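Local coordinates for conserved protein (Methanothermobacter thermautotrophicus, PDB 1T57), which is of unknown function but binds flavin mononucleotide and magnesium ions, with a fold related to the C-terminal alpha/beta domain of pyruvate kinase, at residues 53-58 / 70-75; 57-62 / 76-81; 151-156 / 184-189. All coordinates share one frame; numbering follows the deposited sequence.

Contact 1 (53-58 / 70-75). With FMN (flavin mononucleotide), chain E.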
loop_
_atom_site.group_PDB
_atom_site.type_symbol
_atom_site.label_atom_id
_atom_site.label_comp_id
_atom_site.label_asym_id
_atom_site.label_seq_id
_atom_site.Cartn_x
_atom_site.Cartn_y
_atom_site.Cartn_z
ATOM N N ARG A 53 16.030 -11.344 -33.708
ATOM C CA ARG A 53 16.366 -10.116 -34.411
ATOM C C ARG A 53 15.849 -8.857 -33.721
ATOM O O ARG A 53 15.877 -7.770 -34.306
ATOM C CB ARG A 53 15.839 -10.164 -35.845
ATOM C CG ARG A 53 14.422 -9.632 -36.033
ATOM C CD ARG A 53 14.034 -9.639 -37.513
ATOM N NE ARG A 53 12.795 -8.908 -37.768
ATOM C CZ ARG A 53 12.171 -8.871 -38.944
ATOM N NH1 ARG A 53 12.666 -9.524 -39.989
ATOM N NH2 ARG A 53 11.039 -8.190 -39.073
ATOM N N ASN A 54 15.386 -9.008 -32.481
ATOM C CA ASN A 54 14.882 -7.886 -31.684
ATOM C C ASN A 54 15.766 -7.625 -30.442
ATOM O O ASN A 54 15.964 -8.506 -29.593
ATOM C CB ASN A 54 13.443 -8.164 -31.264
ATOM C CG ASN A 54 12.461 -8.022 -32.422
ATOM O OD1 ASN A 54 12.151 -6.897 -32.868
ATOM N ND2 ASN A 54 11.967 -9.163 -32.923
ATOM N N PHE A 55 16.315 -6.417 -30.338
ATOM C CA PHE A 55 17.174 -6.099 -29.203
ATOM C C PHE A 55 16.791 -4.800 -28.532
ATOM O O PHE A 55 16.698 -3.776 -29.184
ATOM C CB PHE A 55 18.644 -5.973 -29.641
ATOM C CG PHE A 55 19.215 -7.193 -30.298
ATOM C CD1 PHE A 55 18.984 -7.458 -31.643
ATOM C CD2 PHE A 55 19.982 -8.086 -29.565
ATOM C CE1 PHE A 55 19.528 -8.605 -32.254
ATOM C CE2 PHE A 55 20.523 -9.220 -30.162
ATOM C CZ PHE A 55 20.288 -9.484 -31.506
ATOM N N VAL A 56 16.584 -4.838 -27.223
ATOM C CA VAL A 56 16.276 -3.611 -26.519
ATOM C C VAL A 56 17.466 -3.363 -25.606
ATOM O O VAL A 56 17.860 -4.254 -24.849
ATOM C CB VAL A 56 14.999 -3.727 -25.702
ATOM C CG1 VAL A 56 15.094 -4.906 -24.722
ATOM C CG2 VAL A 56 14.742 -2.405 -24.988
ATOM N N VAL A 57 18.044 -2.168 -25.674
ATOM C CA VAL A 57 19.234 -1.872 -24.876
ATOM C C VAL A 57 19.224 -0.550 -24.160
ATOM O O VAL A 57 18.921 0.474 -24.749
ATOM C CB VAL A 57 20.506 -1.852 -25.743
ATOM C CG1 VAL A 57 21.732 -1.809 -24.859
ATOM C CG2 VAL A 57 20.539 -3.043 -26.636
ATOM N N ALA A 58 19.600 -0.580 -22.895
ATOM C CA ALA A 58 19.673 0.628 -22.093
ATOM C C ALA A 58 20.985 1.327 -22.396
ATOM O O ALA A 58 22.071 0.799 -22.113
ATOM C CB ALA A 58 19.613 0.288 -20.617
ATOM N N GLU A 70 26.800 -2.579 -34.362
ATOM C CA GLU A 70 27.865 -3.053 -35.249
ATOM C C GLU A 70 28.126 -4.550 -35.227
ATOM O O GLU A 70 28.886 -5.053 -36.051
ATOM C CB GLU A 70 29.174 -2.341 -34.919
ATOM C CG GLU A 70 29.354 -1.039 -35.647
ATOM C CD GLU A 70 29.717 0.092 -34.714
ATOM O OE1 GLU A 70 30.560 -0.138 -33.811
ATOM O OE2 GLU A 70 29.161 1.204 -34.895
HETATM N N MSE A 71 27.514 -5.258 -34.286
HETATM C CA MSE A 71 27.715 -6.698 -34.165
HETATM C C MSE A 71 26.445 -7.486 -34.353
HETATM O O MSE A 71 26.477 -8.705 -34.516
HETATM C CB MSE A 71 28.299 -7.043 -32.797
HETATM C CG MSE A 71 29.793 -6.884 -32.716
HETATM SE SE MSE A 71 30.266 -6.244 -30.997
HETATM C CE MSE A 71 30.157 -7.907 -30.051
ATOM N N VAL A 72 25.319 -6.795 -34.324
ATOM C CA VAL A 72 24.057 -7.476 -34.459
ATOM C C VAL A 72 23.215 -6.759 -35.496
ATOM O O VAL A 72 23.384 -5.560 -35.720
ATOM C CB VAL A 72 23.333 -7.510 -33.096
ATOM C CG1 VAL A 72 24.231 -8.180 -32.052
ATOM C CG2 VAL A 72 22.989 -6.084 -32.647
ATOM N N GLU A 73 22.316 -7.497 -36.136
ATOM C CA GLU A 73 21.467 -6.912 -37.150
ATOM C C GLU A 73 19.999 -7.191 -36.823
ATOM O O GLU A 73 19.678 -8.192 -36.168
ATOM C CB GLU A 73 21.837 -7.477 -38.523
ATOM C CG GLU A 73 23.285 -7.200 -38.937
ATOM C CD GLU A 73 23.611 -7.713 -40.331
ATOM O OE1 GLU A 73 22.797 -7.467 -41.250
ATOM O OE2 GLU A 73 24.678 -8.350 -40.505
ATOM N N GLY A 74 19.118 -6.299 -37.275
ATOM C CA GLY A 74 17.695 -6.447 -37.022
ATOM C C GLY A 74 17.155 -5.199 -36.348
ATOM O O GLY A 74 17.703 -4.103 -36.510
ATOM N N ASN A 75 16.084 -5.342 -35.580
ATOM C CA ASN A 75 15.536 -4.175 -34.916
ATOM C C ASN A 75 16.208 -3.923 -33.580
ATOM O O ASN A 75 16.076 -4.713 -32.646
ATOM C CB ASN A 75 14.041 -4.315 -34.684
ATOM C CG ASN A 75 13.422 -3.019 -34.226
ATOM O OD1 ASN A 75 12.590 -3.001 -33.333
ATOM N ND2 ASN A 75 13.831 -1.920 -34.845
HETATM N N1 FMN E . 21.877 1.369 -14.374
HETATM C C2 FMN E . 21.895 0.866 -13.079
HETATM O O2 FMN E . 22.929 0.450 -12.593
HETATM N N3 FMN E . 20.762 0.658 -12.340
HETATM C C4 FMN E . 19.557 1.134 -12.790
HETATM O O4 FMN E . 18.527 0.836 -12.172
HETATM C C4A FMN E . 19.502 1.616 -14.100
HETATM N N5 FMN E . 18.303 2.054 -14.615
HETATM C C5A FMN E . 18.211 2.253 -15.973
HETATM C C6 FMN E . 16.991 2.674 -16.473
HETATM C C7 FMN E . 16.854 3.016 -17.790
HETATM C C7M FMN E . 15.515 3.525 -18.212
HETATM C C8 FMN E . 17.992 3.397 -18.491
HETATM C C8M FMN E . 17.890 3.910 -19.917
HETATM C C9 FMN E . 19.235 3.013 -17.991
HETATM C C9A FMN E . 19.358 2.345 -16.768
HETATM N N10 FMN E . 20.615 2.179 -16.170
HETATM C C10 FMN E . 20.658 1.658 -14.901
HETATM C "C1'" FMN E . 21.911 2.297 -16.943
HETATM C "C2'" FMN E . 22.060 1.102 -17.842
HETATM O "O2'" FMN E . 21.903 -0.079 -17.047
HETATM C "C3'" FMN E . 23.436 1.061 -18.468
HETATM O "O3'" FMN E . 24.428 1.095 -17.487
HETATM C "C4'" FMN E . 23.764 1.911 -19.707
HETATM O "O4'" FMN E . 25.008 1.408 -20.132
HETATM C "C5'" FMN E . 24.120 3.382 -19.692
HETATM O "O5'" FMN E . 24.559 3.586 -21.017
HETATM P P FMN E . 25.925 4.252 -21.544
HETATM O O1P FMN E . 25.718 4.537 -22.991
HETATM O O2P FMN E . 27.153 3.338 -21.364
HETATM O O3P FMN E . 26.099 5.558 -20.757
#
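Asn75 holds on to the chain on both sides of Asn54 through its backbone: Asn75 N donates to Arg53 O (2.7 Å), while Asn75 O accepts a hydrogen bond from Phe55 N (2.9 Å). These two bonds make a single parallel bridge. The closely packed part centres on the Phe55 ring, which, with CG anti to the carbonyl carbon (chi1 -58°), is sent toward Val72 and Glu73. Val72 covers one face near the rim in a CH-pi contact, Val72 CB lying 4.0 Å from Phe55 CZ. At the ring edge, Phe55 CE1 approaches Glu73 O at 3.9 Å, and Ala47 of helix 36-50 also packs on the Phe55 side chain. Replacing this ring with an alanine is likely to leave Val72 without its CH-pi partner and open a gap beside it. On the sheet face of the two asparagines, Asn54 OD1 rests against Asn75 CB (3.7 Å); the amides stand nearly perpendicular, and Asn75 ND2 is hydrogen-bonded to Asn107 OD1 instead. The solvent side is looser: the Arg53 side chain is poorly ordered, Glu73 turns away, and exposed Gly74 passes so near Arg53 O that a side chain there would clash. Here the connection returning from helix 63-69 enters strand 75-79 beside strand 54-58, as in a classic beta-alpha-beta unit with parallel strands.

Contact 2 (57-62 / 76-81). With FMN (flavin mononucleotide), chain E.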
loop_
_atom_site.group_PDB
_atom_site.type_symbol
_atom_site.label_atom_id
_atom_site.label_comp_id
_atom_site.label_asym_id
_atom_site.label_seq_id
_atom_site.Cartn_x
_atom_site.Cartn_y
_atom_site.Cartn_z
ATOM N N VAL A 57 18.044 -2.168 -25.674
ATOM C CA VAL A 57 19.234 -1.872 -24.876
ATOM C C VAL A 57 19.224 -0.550 -24.160
ATOM O O VAL A 57 18.921 0.474 -24.749
ATOM C CB VAL A 57 20.506 -1.852 -25.743
ATOM C CG1 VAL A 57 21.732 -1.809 -24.859
ATOM C CG2 VAL A 57 20.539 -3.043 -26.636
ATOM N N ALA A 58 19.600 -0.580 -22.895
ATOM C CA ALA A 58 19.673 0.628 -22.093
ATOM C C ALA A 58 20.985 1.327 -22.396
ATOM O O ALA A 58 22.071 0.799 -22.113
ATOM C CB ALA A 58 19.613 0.288 -20.617
ATOM N N SER A 59 20.881 2.513 -22.977
ATOM C CA SER A 59 22.058 3.306 -23.304
ATOM C C SER A 59 21.710 4.759 -23.051
ATOM O O SER A 59 21.038 5.411 -23.862
ATOM C CB SER A 59 22.466 3.127 -24.770
ATOM O OG SER A 59 23.796 3.586 -24.945
ATOM N N VAL A 60 22.169 5.255 -21.907
ATOM C CA VAL A 60 21.911 6.622 -21.504
ATOM C C VAL A 60 22.557 7.598 -22.481
ATOM O O VAL A 60 21.881 8.464 -23.038
ATOM C CB VAL A 60 22.441 6.884 -20.076
ATOM C CG1 VAL A 60 22.139 8.328 -19.673
ATOM C CG2 VAL A 60 21.792 5.903 -19.088
ATOM N N SER A 61 23.860 7.433 -22.692
ATOM C CA SER A 61 24.623 8.273 -23.604
ATOM C C SER A 61 24.454 7.812 -25.043
ATOM O O SER A 61 24.473 8.622 -25.970
ATOM C CB SER A 61 26.097 8.207 -23.253
ATOM O OG SER A 61 26.588 6.904 -23.523
ATOM N N GLY A 62 24.295 6.504 -25.224
ATOM C CA GLY A 62 24.132 5.949 -26.559
ATOM C C GLY A 62 25.357 5.140 -26.963
ATOM O O GLY A 62 25.315 4.349 -27.907
ATOM N N ILE A 76 16.921 -2.809 -33.493
ATOM C CA ILE A 76 17.579 -2.436 -32.255
ATOM C C ILE A 76 16.894 -1.206 -31.708
ATOM O O ILE A 76 16.684 -0.235 -32.427
ATOM C CB ILE A 76 19.032 -2.060 -32.449
ATOM C CG1 ILE A 76 19.831 -3.252 -32.946
ATOM C CG2 ILE A 76 19.592 -1.558 -31.130
ATOM C CD1 ILE A 76 21.312 -2.967 -33.002
ATOM N N VAL A 77 16.557 -1.248 -30.427
ATOM C CA VAL A 77 15.914 -0.122 -29.796
ATOM C C VAL A 77 16.762 0.229 -28.590
ATOM O O VAL A 77 17.068 -0.612 -27.753
ATOM C CB VAL A 77 14.429 -0.448 -29.404
ATOM C CG1 VAL A 77 14.349 -1.788 -28.736
ATOM C CG2 VAL A 77 13.876 0.617 -28.487
ATOM N N SER A 78 17.163 1.491 -28.550
ATOM C CA SER A 78 17.983 2.031 -27.490
ATOM C C SER A 78 17.107 2.953 -26.661
ATOM O O SER A 78 16.475 3.882 -27.202
ATOM C CB SER A 78 19.149 2.823 -28.094
ATOM O OG SER A 78 20.036 3.335 -27.106
ATOM N N VAL A 79 17.013 2.665 -25.365
ATOM C CA VAL A 79 16.242 3.541 -24.502
ATOM C C VAL A 79 17.235 4.250 -23.589
ATOM O O VAL A 79 18.139 3.638 -23.026
ATOM C CB VAL A 79 15.152 2.795 -23.643
ATOM C CG1 VAL A 79 14.763 1.485 -24.296
ATOM C CG2 VAL A 79 15.611 2.595 -22.223
ATOM N N THR A 80 17.094 5.559 -23.488
ATOM C CA THR A 80 17.959 6.339 -22.627
ATOM C C THR A 80 17.162 6.683 -21.367
ATOM O O THR A 80 16.024 6.211 -21.197
ATOM C CB THR A 80 18.402 7.628 -23.344
ATOM O OG1 THR A 80 18.883 8.568 -22.385
ATOM C CG2 THR A 80 17.241 8.232 -24.111
ATOM N N HIS A 81 17.759 7.477 -20.478
ATOM C CA HIS A 81 17.080 7.905 -19.254
ATOM C C HIS A 81 15.965 8.888 -19.587
ATOM O O HIS A 81 15.998 9.531 -20.640
ATOM C CB HIS A 81 18.072 8.586 -18.325
ATOM C CG HIS A 81 18.828 7.638 -17.456
ATOM N ND1 HIS A 81 19.905 8.031 -16.693
ATOM C CD2 HIS A 81 18.661 6.317 -17.222
ATOM C CE1 HIS A 81 20.372 6.988 -16.029
ATOM N NE2 HIS A 81 19.636 5.937 -16.331
HETATM N N1 FMN E . 21.877 1.369 -14.374
HETATM C C2 FMN E . 21.895 0.866 -13.079
HETATM O O2 FMN E . 22.929 0.450 -12.593
HETATM N N3 FMN E . 20.762 0.658 -12.340
HETATM C C4 FMN E . 19.557 1.134 -12.790
HETATM O O4 FMN E . 18.527 0.836 -12.172
HETATM C C4A FMN E . 19.502 1.616 -14.100
HETATM N N5 FMN E . 18.303 2.054 -14.615
HETATM C C5A FMN E . 18.211 2.253 -15.973
HETATM C C6 FMN E . 16.991 2.674 -16.473
HETATM C C7 FMN E . 16.854 3.016 -17.790
HETATM C C7M FMN E . 15.515 3.525 -18.212
HETATM C C8 FMN E . 17.992 3.397 -18.491
HETATM C C8M FMN E . 17.890 3.910 -19.917
HETATM C C9 FMN E . 19.235 3.013 -17.991
HETATM C C9A FMN E . 19.358 2.345 -16.768
HETATM N N10 FMN E . 20.615 2.179 -16.170
HETATM C C10 FMN E . 20.658 1.658 -14.901
HETATM C "C1'" FMN E . 21.911 2.297 -16.943
HETATM C "C2'" FMN E . 22.060 1.102 -17.842
HETATM O "O2'" FMN E . 21.903 -0.079 -17.047
HETATM C "C3'" FMN E . 23.436 1.061 -18.468
HETATM O "O3'" FMN E . 24.428 1.095 -17.487
HETATM C "C4'" FMN E . 23.764 1.911 -19.707
HETATM O "O4'" FMN E . 25.008 1.408 -20.132
HETATM C "C5'" FMN E . 24.120 3.382 -19.692
HETATM O "O5'" FMN E . 24.559 3.586 -21.017
HETATM P P FMN E . 25.925 4.252 -21.544
HETATM O O1P FMN E . 25.718 4.537 -22.991
HETATM O O2P FMN E . 27.153 3.338 -21.364
HETATM O O3P FMN E . 26.099 5.558 -20.757
HETATM O O HOH W 1 19.307 5.739 -26.126
#
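The parallel strand pair of a beta-alpha-beta unit, with the FMN phosphate loop at its C-terminal end, is formed where Val57 and Ala58 pair with Ser78 and Val79. Val57 N donates to Val77 O (2.8 Å), Val79 N to Val57 O, and Ser59 N to Val79 O (3.0 Å). Past Ser59 the pairing gives way to a side-chain bond. Thr80 places its hydroxyl opposite the backbone N (chi1 162°), from where Thr80 OG1 donates to Val60 O at 3.1 Å, in the carbonyl plane and on a lone pair. Separately, a water bridges the two segments, donating to Ser59 O and hydrogen-bonded to Ser78 OG. Val60 CG2 sits over the centre of the His81 imidazole, 3.5 Å from the ring centroid, a CH-pi contact only 8° off the normal, and the same methyl touches the ribityl C5' of FMN. One ring edge of His81 meets the dimethylbenzene end of the flavin, His81 CD2 lying 3.3 Å from FMN C8; its ND1 is hydrogen-bonded to Glu92, which helps fix the ring's rotation. The turn of the chain at Val60-Gly62 wraps the phosphate. Ser61 OG donates to FMN O1P at 2.6 Å, Gly62 N reaches the same oxygen at 3.3 Å, and Val60 N is hydrogen-bonded to FMN O5' at 3.0 Å. Gly62 is the N-cap of helix 63-69, whose amino end would probably help stabilise the phosphate charge. A glycine-containing turn between strand and helix, gripping a phosphate at the C-terminal ends of parallel strands, is common in Rossmann-like alpha/beta folds and consistent with the pyruvate kinase alpha/beta domain family.

Contact 3 (151-156 / 184-189). With FMN (flavin mononucleotide), chain E.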
loop_
_atom_site.group_PDB
_atom_site.type_symbol
_atom_site.label_atom_id
_atom_site.label_comp_id
_atom_site.label_asym_id
_atom_site.label_seq_id
_atom_site.Cartn_x
_atom_site.Cartn_y
_atom_site.Cartn_z
ATOM N N GLU A 151 12.782 -4.019 -17.186
ATOM C CA GLU A 151 12.274 -2.654 -17.229
ATOM C C GLU A 151 12.256 -2.058 -18.634
ATOM O O GLU A 151 11.247 -1.518 -19.090
ATOM C CB GLU A 151 13.096 -1.753 -16.311
ATOM C CG GLU A 151 12.510 -0.346 -16.214
ATOM C CD GLU A 151 13.175 0.538 -15.166
ATOM O OE1 GLU A 151 12.435 1.250 -14.447
ATOM O OE2 GLU A 151 14.421 0.547 -15.059
ATOM N N ILE A 152 13.388 -2.117 -19.320
ATOM C CA ILE A 152 13.409 -1.561 -20.659
ATOM C C ILE A 152 12.553 -2.455 -21.575
ATOM O O ILE A 152 12.017 -1.994 -22.585
ATOM C CB ILE A 152 14.889 -1.389 -21.209
ATOM C CG1 ILE A 152 15.709 -2.670 -21.057
ATOM C CG2 ILE A 152 15.647 -0.336 -20.413
ATOM C CD1 ILE A 152 17.012 -2.666 -21.851
ATOM N N ALA A 153 12.385 -3.723 -21.214
ATOM C CA ALA A 153 11.574 -4.597 -22.065
ATOM C C ALA A 153 10.135 -4.094 -22.054
ATOM O O ALA A 153 9.511 -3.981 -23.094
ATOM C CB ALA A 153 11.661 -6.097 -21.595
ATOM N N ILE A 154 9.643 -3.763 -20.864
ATOM C CA ILE A 154 8.301 -3.229 -20.673
ATOM C C ILE A 154 8.142 -1.883 -21.402
ATOM O O ILE A 154 7.209 -1.675 -22.159
ATOM C CB ILE A 154 8.007 -3.052 -19.151
ATOM C CG1 ILE A 154 7.834 -4.410 -18.478
ATOM C CG2 ILE A 154 6.791 -2.242 -18.956
ATOM C CD1 ILE A 154 7.971 -4.384 -16.965
HETATM N N MSE A 155 9.058 -0.971 -21.170
HETATM C CA MSE A 155 8.977 0.324 -21.834
HETATM C C MSE A 155 8.907 0.201 -23.370
HETATM O O MSE A 155 8.089 0.836 -24.021
HETATM C CB MSE A 155 10.189 1.162 -21.445
HETATM C CG MSE A 155 10.410 1.250 -19.940
HETATM SE SE MSE A 155 12.037 2.253 -19.460
HETATM C CE MSE A 155 13.161 0.870 -18.853
ATOM N N ALA A 156 9.783 -0.612 -23.938
ATOM C CA ALA A 156 9.833 -0.776 -25.386
ATOM C C ALA A 156 8.547 -1.368 -25.930
ATOM O O ALA A 156 8.107 -0.989 -27.012
ATOM C CB ALA A 156 11.031 -1.641 -25.780
ATOM N N LEU A 184 14.278 -12.951 -23.308
ATOM C CA LEU A 184 12.949 -12.934 -22.739
ATOM C C LEU A 184 11.887 -12.551 -23.732
ATOM O O LEU A 184 12.167 -12.190 -24.885
ATOM C CB LEU A 184 12.932 -11.946 -21.570
ATOM C CG LEU A 184 13.445 -10.535 -21.919
ATOM C CD1 LEU A 184 12.488 -9.825 -22.915
ATOM C CD2 LEU A 184 13.608 -9.707 -20.639
ATOM N N THR A 185 10.658 -12.619 -23.253
ATOM C CA THR A 185 9.498 -12.265 -24.047
ATOM C C THR A 185 8.853 -11.095 -23.318
ATOM O O THR A 185 8.296 -11.250 -22.224
ATOM C CB THR A 185 8.481 -13.447 -24.147
ATOM O OG1 THR A 185 9.024 -14.495 -24.964
ATOM C CG2 THR A 185 7.182 -12.976 -24.759
ATOM N N PRO A 186 8.935 -9.897 -23.904
ATOM C CA PRO A 186 8.335 -8.737 -23.252
ATOM C C PRO A 186 6.850 -8.910 -23.005
ATOM O O PRO A 186 6.223 -9.888 -23.456
ATOM C CB PRO A 186 8.621 -7.607 -24.236
ATOM C CG PRO A 186 9.945 -8.024 -24.823
ATOM C CD PRO A 186 9.702 -9.487 -25.095
ATOM N N ALA A 187 6.292 -7.925 -22.315
ATOM C CA ALA A 187 4.885 -7.889 -21.993
ATOM C C ALA A 187 4.552 -6.421 -21.740
ATOM O O ALA A 187 5.418 -5.649 -21.367
ATOM C CB ALA A 187 4.617 -8.733 -20.725
ATOM N N HIS A 188 3.307 -6.032 -21.938
ATOM C CA HIS A 188 2.912 -4.656 -21.687
ATOM C C HIS A 188 2.736 -4.354 -20.206
ATOM O O HIS A 188 2.702 -5.262 -19.378
ATOM C CB HIS A 188 1.627 -4.359 -22.427
ATOM C CG HIS A 188 1.750 -4.498 -23.908
ATOM N ND1 HIS A 188 2.549 -3.671 -24.664
ATOM C CD2 HIS A 188 1.240 -5.415 -24.763
ATOM C CE1 HIS A 188 2.538 -4.080 -25.918
ATOM N NE2 HIS A 188 1.751 -5.138 -26.003
HETATM N N MSE A 189 2.637 -3.071 -19.887
HETATM C CA MSE A 189 2.457 -2.630 -18.508
HETATM C C MSE A 189 1.159 -3.186 -17.922
HETATM O O MSE A 189 1.100 -3.495 -16.744
HETATM C CB MSE A 189 2.396 -1.099 -18.427
HETATM C CG MSE A 189 1.256 -0.521 -19.215
HETATM SE SE MSE A 189 0.751 1.329 -18.857
HETATM C CE MSE A 189 -0.896 1.068 -17.869
HETATM N N1 FMN E . 21.877 1.369 -14.374
HETATM C C2 FMN E . 21.895 0.866 -13.079
HETATM O O2 FMN E . 22.929 0.450 -12.593
HETATM N N3 FMN E . 20.762 0.658 -12.340
HETATM C C4 FMN E . 19.557 1.134 -12.790
HETATM O O4 FMN E . 18.527 0.836 -12.172
HETATM C C4A FMN E . 19.502 1.616 -14.100
HETATM N N5 FMN E . 18.303 2.054 -14.615
HETATM C C5A FMN E . 18.211 2.253 -15.973
HETATM C C6 FMN E . 16.991 2.674 -16.473
HETATM C C7 FMN E . 16.854 3.016 -17.790
HETATM C C7M FMN E . 15.515 3.525 -18.212
HETATM C C8 FMN E . 17.992 3.397 -18.491
HETATM C C8M FMN E . 17.890 3.910 -19.917
HETATM C C9 FMN E . 19.235 3.013 -17.991
HETATM C C9A FMN E . 19.358 2.345 -16.768
HETATM N N10 FMN E . 20.615 2.179 -16.170
HETATM C C10 FMN E . 20.658 1.658 -14.901
HETATM C "C1'" FMN E . 21.911 2.297 -16.943
HETATM C "C2'" FMN E . 22.060 1.102 -17.842
HETATM O "O2'" FMN E . 21.903 -0.079 -17.047
HETATM C "C3'" FMN E . 23.436 1.061 -18.468
HETATM O "O3'" FMN E . 24.428 1.095 -17.487
HETATM C "C4'" FMN E . 23.764 1.911 -19.707
HETATM O "O4'" FMN E . 25.008 1.408 -20.132
HETATM C "C5'" FMN E . 24.120 3.382 -19.692
HETATM O "O5'" FMN E . 24.559 3.586 -21.017
HETATM P P FMN E . 25.925 4.252 -21.544
HETATM O O1P FMN E . 25.718 4.537 -22.991
HETATM O O2P FMN E . 27.153 3.338 -21.364
HETATM O O3P FMN E . 26.099 5.558 -20.757
#
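Ala153 fits its methyl between Leu184 and Pro186: Ala153 CB lies 4.0 Å from Leu184 CD1 and 4.1 Å from Pro186 CG. The proline ring also leans on the helix backbone, with Pro186 CB 3.9 Å from Ala153 O. One residue on, Ile154 CA approaches Ala187 O at 3.8 Å, and Ile154 meets the chain after Pro186 with both branches. Its CG1, anti to the carbonyl carbon (chi1 -71°), lies 4.0 Å from the same Ala187 O, whereas Ile154 CG2 comes to 4.3 Å from Met189 N. No hydrogen bond crosses between the segments. A second shell sets their positions. Leu184 and Pro186 lie against Ala170 and Val168 of strand 168-172, which sets Leu184, near the end of strand 180-185, and Pro186, just after that strand, against the neighbouring strand. Asp158 OD2, just past 151-156 on helix 144-158, is hydrogen-bonded to both Met189 N and His188 ND1, fixing the chain after Pro186. A second subunit closes the outer side: its Val118 packs on Ile154, its Gly117 on selenomethionine Met189, and its Gly89 N is hydrogen-bonded to His188 NE2. Another side of the helix turns to the flavin, which the side chains of Glu151 and selenomethionine Met155 border, though their exact placement is less certain. Glu151 itself is held by a salt bridge to Lys147 and by the Leu115 backbone N. Chemically, then, the direct contact is van der Waals packing, largely of apolar groups, and the small Ala153 probably lets the helix come close; directional bonds are left to Asp158 and the neighbouring subunit at its margin.

Contacts 1 and 2 follow one another along the same strand pair, 54-58 beside 75-79, with centres 11 Å apart and Val57 and Ala58 in common; Phe55 O and Val77 N are probably hydrogen-bonded where they meet. Contact 1 lies at the entry of the ladder, contact 2 at its FMN end. Contact 3 comes later in the chain, its centre 15 Å from contact 1 and 14 Å from contact 2. There helix 144-158 rests on the same mixed sheet: Ile152 packs on Val79 and Ala58, while the helix meets 184-189 farther across. Sheet and helix together thus border the flavin, and contact 3 extends this framework to the subunit interface.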